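Local structure of diacylglycerol O-acyltransferase (Marinobacter hydrocarbonoclasticus, 6CHJ) at residues Asp38-Leu43 / Arg126-Tyr131; Ala273-Leu278 / Asp318-Gly323; Val421-Ile426 / Asp440-Gly445. The protein probably transfers acyl groups from acyl-CoA to long-chain alcohols or diacylglycerol, forming wax esters and triacylglycerols as a bifunctional wax ester synthase/diacylglycerol acyltransferase. All coordinates share one frame; numbering follows the deposited sequence.

Interaction 1: residues Asp38-Leu43 / Arg126-Tyr131; sequences DYVAQL and RQFALY
F128 receives three side chains from the first turns of helix 39-49: Y39, V40 and L43, each meeting a different part of the phenylalanine. Y39 presents the edge of its ring, with CE2 3.7 Å from F128 CE2, which lies in the tyrosine's plane. The two rings form an offset edge-to-face pair: the edge of Y39 is turned toward the face of F128, the centroids are 5.8 Å apart and the planes inclined at 64°. V40 works nearer the backbone, where its CG2 methyl rests 3.6 Å from F128 CB. L43, one turn on from Y39, brings its CD2 methyl to 3.8 Å from F128 CE1, its side chain running at about a right angle to that of F128. The spacing i, i+1, i+4 explains how one helical surface can address a single ring from base to rim. No hydrogen bond crosses the contact, and the 179 Å² buried comes almost wholly from these apolar groups. F128 CG sits between its own backbone N and carbonyl carbon (chi1 67°), which leaves CB facing V40 while the ring reaches Y39 and L43. This is an alpha/beta layer of the CoA-dependent acyltransferase fold: helix 39-49 packs over a mixed sheet, and the axes of helix segment 39-43 and strand segment 127-131 approach to 9.9 Å, their N-to-C directions 34° apart. Strand 127-135 ends at the first histidine of the HHxxxDG signature of the family. Further out, F128 stacks on F29 of the neighbouring strand 22-30, and backbone hydrogen bonds also join these two residues. On the other flank, L119 of strand 115-121 touches both V40 and F128. A hydrogen bond from R126 NH2 to A35 O ties the strand start to the loop before the helix.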
loop_
_atom_site.group_PDB
_atom_site.type_symbol
_atom_site.label_atom_id
_atom_site.label_comp_id
_atom_site.label_asym_id
_atom_site.label_seq_id
_atom_site.Cartn_x
_atom_site.Cartn_y
_atom_site.Cartn_z
ATOM N N ASP B 38 1.832 -3.557 28.708
ATOM C CA ASP B 38 1.123 -3.901 27.484
ATOM C C ASP B 38 0.064 -2.859 27.133
ATOM O O ASP B 38 -0.989 -3.190 26.584
ATOM C CB ASP B 38 0.495 -5.287 27.615
ATOM C CG ASP B 38 -0.648 -5.337 28.648
ATOM O OD1 ASP B 38 -0.784 -4.406 29.480
ATOM O OD2 ASP B 38 -1.420 -6.323 28.615
ATOM N N TYR B 39 0.352 -1.578 27.403
ATOM C CA TYR B 39 -0.669 -0.531 27.299
ATOM C C TYR B 39 -1.167 -0.325 25.873
ATOM O O TYR B 39 -2.326 0.063 25.677
ATOM C CB TYR B 39 -0.138 0.803 27.843
ATOM C CG TYR B 39 -0.980 1.996 27.432
ATOM C CD1 TYR B 39 -2.234 2.212 27.989
ATOM C CD2 TYR B 39 -0.529 2.897 26.467
ATOM C CE1 TYR B 39 -3.012 3.304 27.614
ATOM C CE2 TYR B 39 -1.301 3.984 26.074
ATOM C CZ TYR B 39 -2.543 4.185 26.651
ATOM O OH TYR B 39 -3.320 5.266 26.260
ATOM N N VAL B 40 -0.326 -0.539 24.863
ATOM C CA VAL B 40 -0.791 -0.246 23.510
ATOM C C VAL B 40 -1.783 -1.314 23.056
ATOM O O VAL B 40 -2.869 -0.992 22.553
ATOM C CB VAL B 40 0.388 -0.080 22.530
ATOM C CG1 VAL B 40 -0.101 0.502 21.221
ATOM C CG2 VAL B 40 1.439 0.867 23.128
ATOM N N ALA B 41 -1.465 -2.594 23.299
ATOM C CA ALA B 41 -2.413 -3.652 22.947
ATOM C C ALA B 41 -3.765 -3.433 23.624
ATOM O O ALA B 41 -4.818 -3.607 22.990
ATOM C CB ALA B 41 -1.835 -5.019 23.295
ATOM N N GLN B 42 -3.757 -2.998 24.895
ATOM C CA GLN B 42 -4.998 -2.585 25.557
ATOM C C GLN B 42 -5.691 -1.468 24.786
ATOM O O GLN B 42 -6.919 -1.472 24.638
ATOM C CB GLN B 42 -4.718 -2.116 26.990
ATOM C CG GLN B 42 -4.010 -3.118 27.874
ATOM C CD GLN B 42 -4.544 -3.180 29.297
ATOM O OE1 GLN B 42 -4.282 -2.295 30.125
ATOM N NE2 GLN B 42 -5.284 -4.245 29.593
ATOM N N LEU B 43 -4.913 -0.481 24.313
ATOM C CA LEU B 43 -5.501 0.658 23.608
ATOM C C LEU B 43 -6.145 0.223 22.295
ATOM O O LEU B 43 -7.255 0.665 21.948
ATOM C CB LEU B 43 -4.437 1.729 23.350
ATOM C CG LEU B 43 -4.884 2.903 22.470
ATOM C CD1 LEU B 43 -6.186 3.492 22.982
ATOM C CD2 LEU B 43 -3.790 3.990 22.374
ATOM N N ARG B 126 8.714 2.812 26.102
ATOM C CA ARG B 126 7.355 3.101 26.565
ATOM C C ARG B 126 6.741 4.271 25.790
ATOM O O ARG B 126 6.155 5.203 26.353
ATOM C CB ARG B 126 7.330 3.342 28.086
ATOM C CG ARG B 126 7.722 2.098 28.927
ATOM C CD ARG B 126 7.660 2.307 30.465
ATOM N NE ARG B 126 6.397 2.892 30.904
ATOM C CZ ARG B 126 5.347 2.183 31.310
ATOM N NH1 ARG B 126 5.406 0.850 31.315
ATOM N NH2 ARG B 126 4.228 2.806 31.683
ATOM N N GLN B 127 6.865 4.199 24.467
ATOM C CA GLN B 127 6.177 5.103 23.565
ATOM C C GLN B 127 5.356 4.294 22.572
ATOM O O GLN B 127 5.614 3.111 22.347
ATOM C CB GLN B 127 7.172 6.002 22.823
ATOM C CG GLN B 127 8.190 6.655 23.734
ATOM C CD GLN B 127 8.678 7.998 23.209
ATOM O OE1 GLN B 127 8.018 9.027 23.385
ATOM N NE2 GLN B 127 9.846 7.996 22.573
ATOM N N PHE B 128 4.359 4.952 21.982
ATOM C CA PHE B 128 3.635 4.425 20.840
ATOM C C PHE B 128 3.430 5.550 19.821
ATOM O O PHE B 128 3.747 6.715 20.085
ATOM C CB PHE B 128 2.312 3.790 21.276
ATOM C CG PHE B 128 1.306 4.762 21.810
ATOM C CD1 PHE B 128 0.245 5.172 21.019
ATOM C CD2 PHE B 128 1.391 5.221 23.110
ATOM C CE1 PHE B 128 -0.696 6.059 21.489
ATOM C CE2 PHE B 128 0.449 6.106 23.602
ATOM C CZ PHE B 128 -0.603 6.522 22.785
ATOM N N ALA B 129 2.890 5.194 18.645
ATOM C CA ALA B 129 2.759 6.150 17.549
ATOM C C ALA B 129 1.399 6.032 16.873
ATOM O O ALA B 129 0.793 4.960 16.825
ATOM C CB ALA B 129 3.861 5.968 16.490
ATOM N N LEU B 130 0.922 7.152 16.343
ATOM C CA LEU B 130 -0.222 7.157 15.443
ATOM C C LEU B 130 0.262 7.653 14.091
ATOM O O LEU B 130 0.797 8.765 13.996
ATOM C CB LEU B 130 -1.361 8.045 15.944
ATOM C CG LEU B 130 -2.391 7.529 16.938
ATOM C CD1 LEU B 130 -3.613 8.427 16.853
ATOM C CD2 LEU B 130 -2.754 6.036 16.731
ATOM N N TYR B 131 0.072 6.837 13.055
ATOM C CA TYR B 131 0.243 7.286 11.681
ATOM C C TYR B 131 -1.123 7.358 11.027
ATOM O O TYR B 131 -1.769 6.323 10.826
ATOM C CB TYR B 131 1.172 6.387 10.872
ATOM C CG TYR B 131 1.091 6.734 9.389
ATOM C CD1 TYR B 131 1.680 7.909 8.884
ATOM C CD2 TYR B 131 0.374 5.926 8.517
ATOM C CE1 TYR B 131 1.577 8.242 7.544
ATOM C CE2 TYR B 131 0.249 6.248 7.178
ATOM C CZ TYR B 131 0.853 7.399 6.690
ATOM O OH TYR B 131 0.714 7.655 5.358
#

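Interaction 2: residues Ala273-Leu278 / Asp318-Gly323; sequences ALRTYL and DVQEAG
The connection between strand 310-314 and helix 322-338 is fastened at D318-Q320 to R275 of helix 262-280. The arginine chain is extended from CG to NE, with CG trans to the backbone nitrogen (chi1 179°), and this length carries the guanidinium to the backbone of the connection. V319 O lies over one face of that flat group, 3.2 Å above its plane and toward the rim, with the CA of Q320 over the same face. The approach of R275 NE to V319 O, at 3.5 Å, is not a hydrogen bond, because the angle is poor; V319 O instead accepts from R325 NE, and the R325 guanidinium lies close to that of R275. R275 NH1 donates a hydrogen bond to T317 O, just ahead of the segment. R275 NH2 rests 3.5 Å from Q320 CG, an approach along the aliphatic part of the glutamine. D318 OD2 is 6.7 Å from R275 NH1, too long for a salt bridge. With V319 O over the rim of one face and NH1 bonded to T317 O, the arginine ties helix 262-280 to a strand-to-helix connection of an alpha/beta fold.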
loop_
_atom_site.group_PDB
_atom_site.type_symbol
_atom_site.label_atom_id
_atom_site.label_comp_id
_atom_site.label_asym_id
_atom_site.label_seq_id
_atom_site.Cartn_x
_atom_site.Cartn_y
_atom_site.Cartn_z
ATOM N N ALA B 273 20.694 22.362 4.541
ATOM C CA ALA B 273 20.529 20.919 4.349
ATOM C C ALA B 273 20.475 20.561 2.870
ATOM O O ALA B 273 21.124 19.600 2.430
ATOM C CB ALA B 273 19.275 20.418 5.073
ATOM N N LEU B 274 19.707 21.324 2.081
ATOM C CA LEU B 274 19.602 21.023 0.658
ATOM C C LEU B 274 20.948 21.176 -0.023
ATOM O O LEU B 274 21.297 20.393 -0.917
ATOM C CB LEU B 274 18.577 21.942 -0.007
ATOM C CG LEU B 274 17.098 21.585 0.135
ATOM C CD1 LEU B 274 16.244 22.777 -0.239
ATOM C CD2 LEU B 274 16.734 20.344 -0.713
ATOM N N ARG B 275 21.707 22.197 0.386
ATOM C CA ARG B 275 23.027 22.436 -0.175
ATOM C C ARG B 275 23.952 21.264 0.120
ATOM O O ARG B 275 24.562 20.696 -0.794
ATOM C CB ARG B 275 23.587 23.752 0.383
ATOM C CG ARG B 275 24.971 24.109 -0.113
ATOM C CD ARG B 275 25.475 25.390 0.535
ATOM N NE ARG B 275 26.929 25.401 0.563
ATOM C CZ ARG B 275 27.702 25.698 -0.479
ATOM N NH1 ARG B 275 27.159 26.061 -1.631
ATOM N NH2 ARG B 275 29.027 25.649 -0.360
ATOM N N THR B 276 24.048 20.870 1.390
ATOM C CA THR B 276 24.901 19.742 1.744
ATOM C C THR B 276 24.482 18.482 1.000
ATOM O O THR B 276 25.335 17.741 0.487
ATOM C CB THR B 276 24.860 19.495 3.255
ATOM O OG1 THR B 276 24.926 20.741 3.957
ATOM C CG2 THR B 276 26.042 18.614 3.685
ATOM N N TYR B 277 23.165 18.227 0.921
ATOM C CA TYR B 277 22.700 17.000 0.284
ATOM C C TYR B 277 23.103 16.951 -1.189
ATOM O O TYR B 277 23.558 15.909 -1.681
ATOM C CB TYR B 277 21.186 16.849 0.445
ATOM C CG TYR B 277 20.688 15.598 -0.233
ATOM C CD1 TYR B 277 20.623 14.390 0.461
ATOM C CD2 TYR B 277 20.333 15.603 -1.576
ATOM C CE1 TYR B 277 20.190 13.225 -0.155
ATOM C CE2 TYR B 277 19.907 14.437 -2.207
ATOM C CZ TYR B 277 19.836 13.258 -1.491
ATOM O OH TYR B 277 19.421 12.111 -2.110
ATOM N N LEU B 278 22.953 18.065 -1.914
ATOM C CA LEU B 278 23.234 18.036 -3.344
ATOM C C LEU B 278 24.728 18.055 -3.633
ATOM O O LEU B 278 25.179 17.464 -4.621
ATOM C CB LEU B 278 22.539 19.209 -4.037
ATOM C CG LEU B 278 21.016 19.082 -4.084
ATOM C CD1 LEU B 278 20.354 20.428 -4.376
ATOM C CD2 LEU B 278 20.622 18.050 -5.109
ATOM N N ASP B 318 24.042 28.537 -3.575
ATOM C CA ASP B 318 25.347 28.841 -4.151
ATOM C C ASP B 318 26.247 29.605 -3.192
ATOM O O ASP B 318 27.408 29.863 -3.527
ATOM C CB ASP B 318 25.161 29.653 -5.436
ATOM C CG ASP B 318 24.635 31.049 -5.162
ATOM O OD1 ASP B 318 25.107 32.009 -5.811
ATOM O OD2 ASP B 318 23.761 31.198 -4.286
ATOM N N VAL B 319 25.738 29.987 -2.021
ATOM C CA VAL B 319 26.482 30.750 -1.021
ATOM C C VAL B 319 27.089 29.780 -0.013
ATOM O O VAL B 319 26.426 28.832 0.422
ATOM C CB VAL B 319 25.555 31.768 -0.322
ATOM C CG1 VAL B 319 26.312 32.598 0.710
ATOM C CG2 VAL B 319 24.825 32.648 -1.355
ATOM N N GLN B 320 28.342 30.024 0.384
ATOM C CA GLN B 320 29.065 29.068 1.225
ATOM C C GLN B 320 28.979 29.370 2.718
ATOM O O GLN B 320 28.725 28.470 3.516
ATOM C CB GLN B 320 30.534 28.990 0.810
ATOM C CG GLN B 320 31.209 27.773 1.393
ATOM C CD GLN B 320 32.591 27.536 0.826
ATOM O OE1 GLN B 320 32.910 28.020 -0.261
ATOM N NE2 GLN B 320 33.422 26.791 1.560
ATOM N N GLU B 321 29.209 30.606 3.130
ATOM C CA GLU B 321 29.117 30.887 4.555
ATOM C C GLU B 321 27.658 30.911 5.004
ATOM O O GLU B 321 26.759 31.350 4.275
ATOM C CB GLU B 321 29.804 32.212 4.912
ATOM C CG GLU B 321 30.247 32.260 6.376
ATOM C CD GLU B 321 29.960 33.602 7.031
ATOM O OE1 GLU B 321 29.579 34.552 6.300
ATOM O OE2 GLU B 321 30.109 33.706 8.275
ATOM N N ALA B 322 27.436 30.434 6.229
ATOM C CA ALA B 322 26.079 30.256 6.728
ATOM C C ALA B 322 25.424 31.595 7.062
ATOM O O ALA B 322 24.247 31.814 6.742
ATOM C CB ALA B 322 26.105 29.326 7.942
ATOM N N GLY B 323 26.158 32.501 7.715
ATOM C CA GLY B 323 25.588 33.803 8.037
ATOM C C GLY B 323 25.230 34.606 6.799
ATOM O O GLY B 323 24.205 35.287 6.759
#

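Interaction 3: residues Val421-Ile426 / Asp440-Gly445; sequences VEFGLI and DYLEQG
Strand 421-426 and helix segment 440-445 come nearest at F423 and L442, whose CA atoms are 9.3 Å apart, a spacing that leaves the meeting to the side chains. L442 supplies both of its methyls. CD2 lies 3.5 Å from F423 CE1, and CD1 lies 3.6 Å from F423 CD1, so both methyls come from the same side of the ring plane, obliquely, along its CD1-CE1 bond. CD1 has a second partner in L425 CD1, 4.0 Å away, where the two leucines reach toward each other tip to tip. L442 CG is trans to its carbonyl carbon (chi1 -67°), which places CD1 between F423 and L425 and CD2 against the F423 ring. The contact buries 127 Å², all three touching residues are buried, and no polar bond crosses it. F423 and L425 face the helix from one side of strand 420-428, with G424 between them. The arrangement is the helix-over-sheet packing of an alpha/beta domain: strand 420-428 lies between antiparallel neighbours 239-247 and 410-417, and helix 437-453 follows it in the chain and folds back on the sheet. From the other side of the strand, E422 and I426 meet strand 393-401, which belongs to the other large sheet, and E422 OE2 accepts a hydrogen bond from M398 N. Replacing F423 with an alanine is likely to leave both methyls of L442 facing a gap and W246 without its edge-to-face partner. V266 and M269 of helix 262-280 also touch F423, while A273 of the same helix and W246 of strand 239-247 touch L442.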
loop_
_atom_site.group_PDB
_atom_site.type_symbol
_atom_site.label_atom_id
_atom_site.label_comp_id
_atom_site.label_asym_id
_atom_site.label_seq_id
_atom_site.Cartn_x
_atom_site.Cartn_y
_atom_site.Cartn_z
ATOM N N VAL B 421 10.196 22.936 16.890
ATOM C CA VAL B 421 9.807 23.070 15.489
ATOM C C VAL B 421 9.996 21.705 14.835
ATOM O O VAL B 421 11.021 21.041 15.047
ATOM C CB VAL B 421 10.614 24.182 14.775
ATOM C CG1 VAL B 421 10.602 24.014 13.272
ATOM C CG2 VAL B 421 10.037 25.547 15.129
ATOM N N GLU B 422 8.998 21.277 14.067
ATOM C CA GLU B 422 8.916 19.902 13.585
ATOM C C GLU B 422 9.154 19.860 12.082
ATOM O O GLU B 422 8.484 20.579 11.326
ATOM C CB GLU B 422 7.542 19.320 13.909
ATOM C CG GLU B 422 7.078 19.671 15.313
ATOM C CD GLU B 422 7.673 18.728 16.325
ATOM O OE1 GLU B 422 8.912 18.738 16.472
ATOM O OE2 GLU B 422 6.916 17.975 16.964
ATOM N N PHE B 423 10.102 19.029 11.654
ATOM C CA PHE B 423 10.457 18.911 10.243
ATOM C C PHE B 423 9.932 17.589 9.707
ATOM O O PHE B 423 10.303 16.529 10.220
ATOM C CB PHE B 423 11.970 18.977 10.028
ATOM C CG PHE B 423 12.539 20.369 10.036
ATOM C CD1 PHE B 423 13.033 20.935 8.865
ATOM C CD2 PHE B 423 12.618 21.097 11.222
ATOM C CE1 PHE B 423 13.597 22.214 8.868
ATOM C CE2 PHE B 423 13.179 22.379 11.236
ATOM C CZ PHE B 423 13.673 22.930 10.064
ATOM N N GLY B 424 9.089 17.654 8.669
ATOM C CA GLY B 424 8.717 16.465 7.925
ATOM C C GLY B 424 9.191 16.506 6.483
ATOM O O GLY B 424 8.681 17.297 5.682
ATOM N N LEU B 425 10.160 15.657 6.143
ATOM C CA LEU B 425 10.703 15.535 4.798
ATOM C C LEU B 425 10.200 14.228 4.186
ATOM O O LEU B 425 10.511 13.144 4.696
ATOM C CB LEU B 425 12.231 15.553 4.823
ATOM C CG LEU B 425 12.905 16.625 5.702
ATOM C CD1 LEU B 425 14.394 16.667 5.465
ATOM C CD2 LEU B 425 12.316 17.994 5.475
ATOM N N ILE B 426 9.429 14.325 3.099
ATOM C CA ILE B 426 8.935 13.158 2.366
ATOM C C ILE B 426 9.486 13.216 0.944
ATOM O O ILE B 426 9.442 14.268 0.293
ATOM C CB ILE B 426 7.396 13.082 2.370
ATOM C CG1 ILE B 426 6.922 11.761 1.763
ATOM C CG2 ILE B 426 6.770 14.290 1.681
ATOM C CD1 ILE B 426 6.944 10.618 2.732
ATOM N N ASP B 440 20.601 15.215 9.609
ATOM C CA ASP B 440 21.891 15.675 10.102
ATOM C C ASP B 440 22.321 16.943 9.387
ATOM O O ASP B 440 22.953 17.808 10.000
ATOM C CB ASP B 440 22.953 14.593 9.919
ATOM C CG ASP B 440 22.512 13.251 10.448
ATOM O OD1 ASP B 440 22.196 13.155 11.656
ATOM O OD2 ASP B 440 22.472 12.293 9.646
ATOM N N TYR B 441 21.947 17.091 8.112
ATOM C CA TYR B 441 22.328 18.285 7.364
ATOM C C TYR B 441 21.551 19.505 7.843
ATOM O O TYR B 441 22.096 20.617 7.877
ATOM C CB TYR B 441 22.126 18.064 5.865
ATOM C CG TYR B 441 22.910 16.896 5.288
ATOM C CD1 TYR B 441 23.987 16.340 5.978
ATOM C CD2 TYR B 441 22.577 16.357 4.041
ATOM C CE1 TYR B 441 24.708 15.282 5.453
ATOM C CE2 TYR B 441 23.295 15.294 3.507
ATOM C CZ TYR B 441 24.360 14.758 4.227
ATOM O OH TYR B 441 25.074 13.699 3.717
ATOM N N LEU B 442 20.281 19.327 8.222
ATOM C CA LEU B 442 19.563 20.432 8.851
ATOM C C LEU B 442 20.225 20.811 10.166
ATOM O O LEU B 442 20.396 22.000 10.470
ATOM C CB LEU B 442 18.098 20.076 9.100
ATOM C CG LEU B 442 17.124 19.869 7.942
ATOM C CD1 LEU B 442 15.950 18.954 8.379
ATOM C CD2 LEU B 442 16.619 21.192 7.388
ATOM N N GLU B 443 20.604 19.806 10.958
ATOM C CA GLU B 443 21.151 20.072 12.279
ATOM C C GLU B 443 22.516 20.735 12.156
ATOM O O GLU B 443 22.833 21.668 12.898
ATOM C CB GLU B 443 21.198 18.761 13.087
ATOM C CG GLU B 443 22.096 18.770 14.331
ATOM C CD GLU B 443 21.664 19.791 15.391
ATOM O OE1 GLU B 443 20.454 20.099 15.485
ATOM O OE2 GLU B 443 22.541 20.286 16.137
ATOM N N GLN B 444 23.303 20.310 11.171
ATOM C CA GLN B 444 24.584 20.936 10.907
ATOM C C GLN B 444 24.403 22.383 10.423
ATOM O O GLN B 444 25.194 23.272 10.781
ATOM C CB GLN B 444 25.342 20.075 9.892
ATOM C CG GLN B 444 26.712 20.597 9.461
ATOM C CD GLN B 444 27.126 20.099 8.090
ATOM O OE1 GLN B 444 26.400 19.325 7.453
ATOM N NE2 GLN B 444 28.291 20.544 7.619
ATOM N N GLY B 445 23.352 22.644 9.627
ATOM C CA GLY B 445 23.079 24.007 9.190
ATOM C C GLY B 445 22.799 24.946 10.351
ATOM O O GLY B 445 23.244 26.097 10.357
#

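How the interactions relate
Followed from the N terminus, the three contacts close in series, none nested in or crossing another. Interaction 1 closes a loop of 82 residues and fastens helix 39-49 to the sheet that includes strand 127-135. Interaction 2 spans 39 residues, joining helix 262-280 to the start of helix 322-338. Interaction 3 spans only 13 and sets helix 437-453 on the second large sheet. Interactions 2 and 3 touch: A273 CB lies 3.5 Å from L442 N, so helix 262-280 takes part in both neighbourhoods. Interaction 1 touches neither: its centre is about 39 Å from that of interaction 2 and about 26 Å from that of interaction 3, though the nearest atoms of interactions 1 and 3 come to about 7 Å.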